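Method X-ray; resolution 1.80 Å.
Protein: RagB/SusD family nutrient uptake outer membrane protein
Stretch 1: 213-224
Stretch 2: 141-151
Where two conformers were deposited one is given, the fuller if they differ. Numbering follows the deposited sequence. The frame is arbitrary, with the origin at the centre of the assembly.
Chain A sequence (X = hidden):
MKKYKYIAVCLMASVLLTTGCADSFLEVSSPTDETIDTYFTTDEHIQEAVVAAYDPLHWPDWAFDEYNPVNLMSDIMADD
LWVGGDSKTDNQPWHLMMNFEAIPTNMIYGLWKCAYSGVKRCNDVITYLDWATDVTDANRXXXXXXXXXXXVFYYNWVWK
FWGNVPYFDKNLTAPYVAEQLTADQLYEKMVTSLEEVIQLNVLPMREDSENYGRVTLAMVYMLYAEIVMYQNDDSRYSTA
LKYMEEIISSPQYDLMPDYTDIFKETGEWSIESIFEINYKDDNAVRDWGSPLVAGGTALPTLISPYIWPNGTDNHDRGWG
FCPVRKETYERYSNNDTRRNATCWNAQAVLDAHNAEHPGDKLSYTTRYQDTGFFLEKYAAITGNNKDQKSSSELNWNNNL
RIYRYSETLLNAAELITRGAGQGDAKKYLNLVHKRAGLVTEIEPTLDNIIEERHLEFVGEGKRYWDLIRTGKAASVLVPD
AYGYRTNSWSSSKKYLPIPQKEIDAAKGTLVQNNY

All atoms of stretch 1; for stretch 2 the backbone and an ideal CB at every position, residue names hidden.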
# COMPACT_ATOMS: atom_id res chain seq x y z
N GLY A 213 -4.41 -14.50 -2.31
CA GLY A 213 -5.16 -13.27 -2.61
C GLY A 213 -6.46 -13.23 -1.83
O GLY A 213 -7.03 -12.15 -1.69
N ARG A 214 -6.98 -14.39 -1.38
CA ARG A 214 -8.24 -14.44 -0.60
C ARG A 214 -7.94 -13.89 0.80
O ARG A 214 -6.80 -14.02 1.27
CB ARG A 214 -8.84 -15.85 -0.51
CG ARG A 214 -9.30 -16.45 -1.84
CD ARG A 214 -10.65 -15.94 -2.34
NE ARG A 214 -11.22 -16.79 -3.39
CZ ARG A 214 -12.52 -16.88 -3.65
NH1 ARG A 214 -13.38 -16.15 -2.98
NH2 ARG A 214 -12.95 -17.71 -4.56
N VAL A 215 -8.94 -13.29 1.44
CA VAL A 215 -8.84 -12.89 2.86
C VAL A 215 -8.45 -14.11 3.70
O VAL A 215 -8.99 -15.22 3.46
CB VAL A 215 -10.18 -12.28 3.32
CG1 VAL A 215 -10.19 -12.00 4.80
CG2 VAL A 215 -10.48 -11.02 2.52
N THR A 216 -7.55 -13.88 4.65
CA THR A 216 -7.08 -14.84 5.66
C THR A 216 -7.19 -14.19 7.04
O THR A 216 -7.27 -12.94 7.12
CB THR A 216 -5.64 -15.27 5.39
OG1 THR A 216 -4.85 -14.09 5.64
CG2 THR A 216 -5.48 -15.81 3.99
N LEU A 217 -7.15 -15.02 8.09
CA LEU A 217 -7.11 -14.53 9.47
C LEU A 217 -5.89 -13.62 9.63
O LEU A 217 -6.03 -12.59 10.26
CB LEU A 217 -7.08 -15.70 10.46
CG LEU A 217 -7.22 -15.29 11.93
CD1 LEU A 217 -8.52 -14.58 12.20
CD2 LEU A 217 -7.08 -16.51 12.83
N ALA A 218 -4.72 -13.99 9.11
CA ALA A 218 -3.49 -13.19 9.32
C ALA A 218 -3.68 -11.81 8.68
O ALA A 218 -3.23 -10.81 9.29
CB ALA A 218 -2.27 -13.89 8.79
N MET A 219 -4.33 -11.76 7.52
CA MET A 219 -4.58 -10.47 6.83
C MET A 219 -5.50 -9.63 7.73
O MET A 219 -5.25 -8.44 7.96
CB MET A 219 -5.18 -10.69 5.45
CG MET A 219 -5.59 -9.41 4.77
SD MET A 219 -7.33 -9.00 5.20
CE MET A 219 -7.70 -7.85 3.88
N VAL A 220 -6.52 -10.26 8.31
CA VAL A 220 -7.49 -9.51 9.16
C VAL A 220 -6.79 -9.00 10.41
O VAL A 220 -7.02 -7.86 10.78
CB VAL A 220 -8.69 -10.43 9.49
CG1 VAL A 220 -9.51 -9.93 10.67
CG2 VAL A 220 -9.58 -10.60 8.27
N TYR A 221 -5.92 -9.81 11.00
CA TYR A 221 -5.11 -9.47 12.20
C TYR A 221 -4.26 -8.24 11.88
O TYR A 221 -4.15 -7.30 12.69
CB TYR A 221 -4.26 -10.66 12.60
CG TYR A 221 -4.98 -11.71 13.41
CD1 TYR A 221 -6.28 -11.55 13.87
CD2 TYR A 221 -4.30 -12.87 13.77
CE1 TYR A 221 -6.90 -12.54 14.64
CE2 TYR A 221 -4.89 -13.84 14.56
CZ TYR A 221 -6.20 -13.68 14.98
OH TYR A 221 -6.74 -14.66 15.80
N MET A 222 -3.65 -8.23 10.71
CA MET A 222 -2.78 -7.10 10.33
C MET A 222 -3.61 -5.83 10.10
O MET A 222 -3.16 -4.75 10.48
CB MET A 222 -1.93 -7.43 9.11
CG MET A 222 -0.85 -8.49 9.40
SD MET A 222 0.36 -7.99 10.65
CE MET A 222 1.39 -6.88 9.66
N LEU A 223 -4.75 -5.94 9.42
CA LEU A 223 -5.66 -4.79 9.19
C LEU A 223 -6.19 -4.26 10.54
O LEU A 223 -6.24 -3.04 10.75
CB LEU A 223 -6.78 -5.25 8.25
CG LEU A 223 -7.82 -4.19 7.91
CD1 LEU A 223 -7.17 -2.95 7.34
CD2 LEU A 223 -8.86 -4.75 6.95
N TYR A 224 -6.46 -5.17 11.48
CA TYR A 224 -6.91 -4.83 12.86
C TYR A 224 -5.80 -4.00 13.54
O TYR A 224 -6.04 -2.85 13.98
CB TYR A 224 -7.31 -6.11 13.59
CG TYR A 224 -7.70 -5.91 15.03
CD1 TYR A 224 -6.74 -5.77 16.02
CD2 TYR A 224 -9.03 -5.79 15.40
CE1 TYR A 224 -7.09 -5.61 17.36
CE2 TYR A 224 -9.39 -5.61 16.73
CZ TYR A 224 -8.42 -5.53 17.71
OH TYR A 224 -8.78 -5.33 19.01
N UNK A 141 -21.00 -18.06 6.21
CA UNK A 141 -20.08 -17.43 7.19
C UNK A 141 -18.74 -17.08 6.50
O UNK A 141 -18.21 -16.00 6.76
CB UNK A 141 -19.84 -18.36 8.38
N UNK A 142 -18.25 -17.98 5.63
CA UNK A 142 -16.99 -17.79 4.88
C UNK A 142 -17.16 -16.64 3.88
O UNK A 142 -16.24 -15.82 3.80
CB UNK A 142 -16.59 -19.07 4.15
N UNK A 143 -18.24 -16.60 3.11
CA UNK A 143 -18.52 -15.51 2.14
C UNK A 143 -18.59 -14.18 2.89
O UNK A 143 -18.07 -13.16 2.40
CB UNK A 143 -19.82 -15.76 1.38
N UNK A 144 -19.29 -14.19 4.02
CA UNK A 144 -19.47 -13.03 4.91
C UNK A 144 -18.11 -12.58 5.44
O UNK A 144 -17.85 -11.38 5.47
CB UNK A 144 -20.41 -13.37 6.07
N UNK A 145 -17.30 -13.51 5.93
CA UNK A 145 -15.95 -13.18 6.47
C UNK A 145 -15.14 -12.45 5.38
O UNK A 145 -14.54 -11.44 5.70
CB UNK A 145 -15.22 -14.44 6.93
N UNK A 146 -15.16 -12.91 4.13
CA UNK A 146 -14.34 -12.28 3.06
C UNK A 146 -14.85 -10.88 2.76
O UNK A 146 -14.03 -9.90 2.73
CB UNK A 146 -14.36 -13.12 1.78
N UNK A 147 -16.15 -10.72 2.51
CA UNK A 147 -16.66 -9.40 2.05
C UNK A 147 -16.73 -8.42 3.22
O UNK A 147 -16.53 -7.27 2.92
CB UNK A 147 -18.04 -9.54 1.41
N UNK A 148 -16.94 -8.80 4.48
CA UNK A 148 -16.91 -7.79 5.57
C UNK A 148 -15.45 -7.32 5.77
O UNK A 148 -15.20 -6.13 5.99
CB UNK A 148 -17.47 -8.37 6.87
N UNK A 149 -14.48 -8.22 5.65
CA UNK A 149 -13.06 -7.87 5.81
C UNK A 149 -12.64 -6.98 4.65
O UNK A 149 -11.99 -5.96 4.91
CB UNK A 149 -12.18 -9.12 5.88
N UNK A 150 -13.01 -7.33 3.41
CA UNK A 150 -12.75 -6.45 2.23
C UNK A 150 -13.42 -5.11 2.45
O UNK A 150 -12.84 -4.07 2.08
CB UNK A 150 -13.26 -7.08 0.93
N UNK A 151 -14.62 -5.09 3.03
CA UNK A 151 -15.32 -3.80 3.17
C UNK A 151 -14.53 -2.88 4.09
O UNK A 151 -14.43 -1.71 3.77
CB UNK A 151 -16.74 -4.00 3.71

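Stretch 2 is helical throughout, with regular i to i+4 backbone hydrogen bonds, so its positions meet stretch 1 only at helical intervals. Position 141 lies out of reach of stretch 1, which therefore sets no preference; the residue is Ala141.

At position 142 CA-to-CB points sideways, and nothing of stretch 1 lies within 5.5 Å of the ideal CB. A short side chain would make no contact, whereas a long one could extend toward Arg214 and the carbonyl of Val215. The residue is Tyr142, with chi1 t. Its OH comes within 4.4 Å of Arg214 CB and donates to a water at 2.7 Å from OH; that water in turn donates to Val215 O, 2.8 Å from the water oxygen, bridging the phenol to the loop backbone.

At 143 CA-to-CB points away and 144 is out of reach, so any residue a helix tolerates would suit; Tyr143 and Glu144 do not touch stretch 1. At 145 the bond points sideways with no neighbour close to the ideal CB, and many residues would suit; Ala145 adds almost nothing to the contact.

At position 146 the CA lies 5.5 Å from Val215 CA and the ideal CB 4.5 Å from Val215 CG2, while the Arg214 guanidinium offers donors farther out. Gln or Glu would suit, each with an aliphatic stem and a terminal acceptor; Met could pack similarly but would leave the guanidinium without this acceptor. Gln146 is found. Its OE1 lies at the guanidinium edge, near its plane, and accepts from Arg214 NH1 at 2.9 Å. Its NE2 turns back to make a weak bond to Tyr142 O, 3.4 Å away, and its CG packs 4.4 Å from Val215 CB.

At 147 CA-to-CB points away and 148 is out of reach; stretch 1 sets no preference at either, and Val147 and Ile148 do not touch it.

At position 149 CA-to-CB points toward stretch 1, and the ideal CB already sits 3.7 Å from Val215 CG1, 3.8 Å from Val220 CG2 and 4.9 Å from Met219 SD. This close apolar setting favours a small residue: Ala fits directly, Ser is possible though its hydroxyl has no evident need here, and Gly would forgo the CB contacts. Ala149 uses its CB to touch both valines, and its carbonyl O lies 3.9 Å from Leu223 CD2.

At 150 CA-to-CB points sideways, the ideal CB 5.1 Å from Val215 CG2, leaving room for a medium apolar side chain such as Leu, Ile or Met. Leu150 places CG 3.9 Å from Val215 CG2. Position 151 is out of reach and unconstrained by stretch 1; it is Arg151.

Stretch 2 141-151: AYYEAQVIALR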
# COMPACT_ATOMS: atom_id res chain seq x y z
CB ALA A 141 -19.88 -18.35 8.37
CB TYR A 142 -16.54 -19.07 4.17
CG TYR A 142 -15.24 -18.95 3.40
CD1 TYR A 142 -14.09 -18.42 3.98
CD2 TYR A 142 -15.16 -19.38 2.09
CE1 TYR A 142 -12.90 -18.32 3.27
CE2 TYR A 142 -13.97 -19.30 1.36
CZ TYR A 142 -12.84 -18.77 1.96
OH TYR A 142 -11.69 -18.70 1.21
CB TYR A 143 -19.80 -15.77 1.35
CG TYR A 143 -19.83 -17.07 0.57
CD1 TYR A 143 -18.66 -17.69 0.16
CD2 TYR A 143 -21.03 -17.68 0.24
CE1 TYR A 143 -18.67 -18.89 -0.53
CE2 TYR A 143 -21.05 -18.87 -0.47
CZ TYR A 143 -19.87 -19.50 -0.83
OH TYR A 143 -19.84 -20.66 -1.54
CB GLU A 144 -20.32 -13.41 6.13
CG GLU A 144 -21.82 -13.47 5.85
CD GLU A 144 -22.70 -13.85 7.05
OE1 GLU A 144 -22.16 -14.33 8.08
OE2 GLU A 144 -23.93 -13.65 6.95
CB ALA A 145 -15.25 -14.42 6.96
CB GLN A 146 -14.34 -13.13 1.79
CG GLN A 146 -13.76 -14.53 1.97
CD GLN A 146 -13.92 -15.33 0.70
OE1 GLN A 146 -13.27 -15.06 -0.31
NE2 GLN A 146 -14.84 -16.30 0.72
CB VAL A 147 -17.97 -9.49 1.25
CG1 VAL A 147 -17.81 -10.43 0.06
CG2 VAL A 147 -19.17 -9.89 2.12
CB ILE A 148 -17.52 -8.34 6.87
CG1 ILE A 148 -19.00 -8.71 6.70
CG2 ILE A 148 -17.32 -7.32 7.98
CD1 ILE A 148 -19.56 -9.47 7.91
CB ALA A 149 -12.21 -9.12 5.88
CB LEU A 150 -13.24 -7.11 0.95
CG LEU A 150 -12.37 -8.26 0.42
CD1 LEU A 150 -13.12 -8.96 -0.71
CD2 LEU A 150 -11.01 -7.78 -0.08
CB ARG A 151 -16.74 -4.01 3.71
CG ARG A 151 -17.57 -2.74 3.69
CD ARG A 151 -19.07 -3.06 3.82
NE ARG A 151 -19.36 -3.62 5.13
CZ ARG A 151 -20.45 -4.34 5.43
NH1 ARG A 151 -21.36 -4.61 4.52
NH2 ARG A 151 -20.60 -4.81 6.65
O HOH W 1 -9.62 -17.76 2.60
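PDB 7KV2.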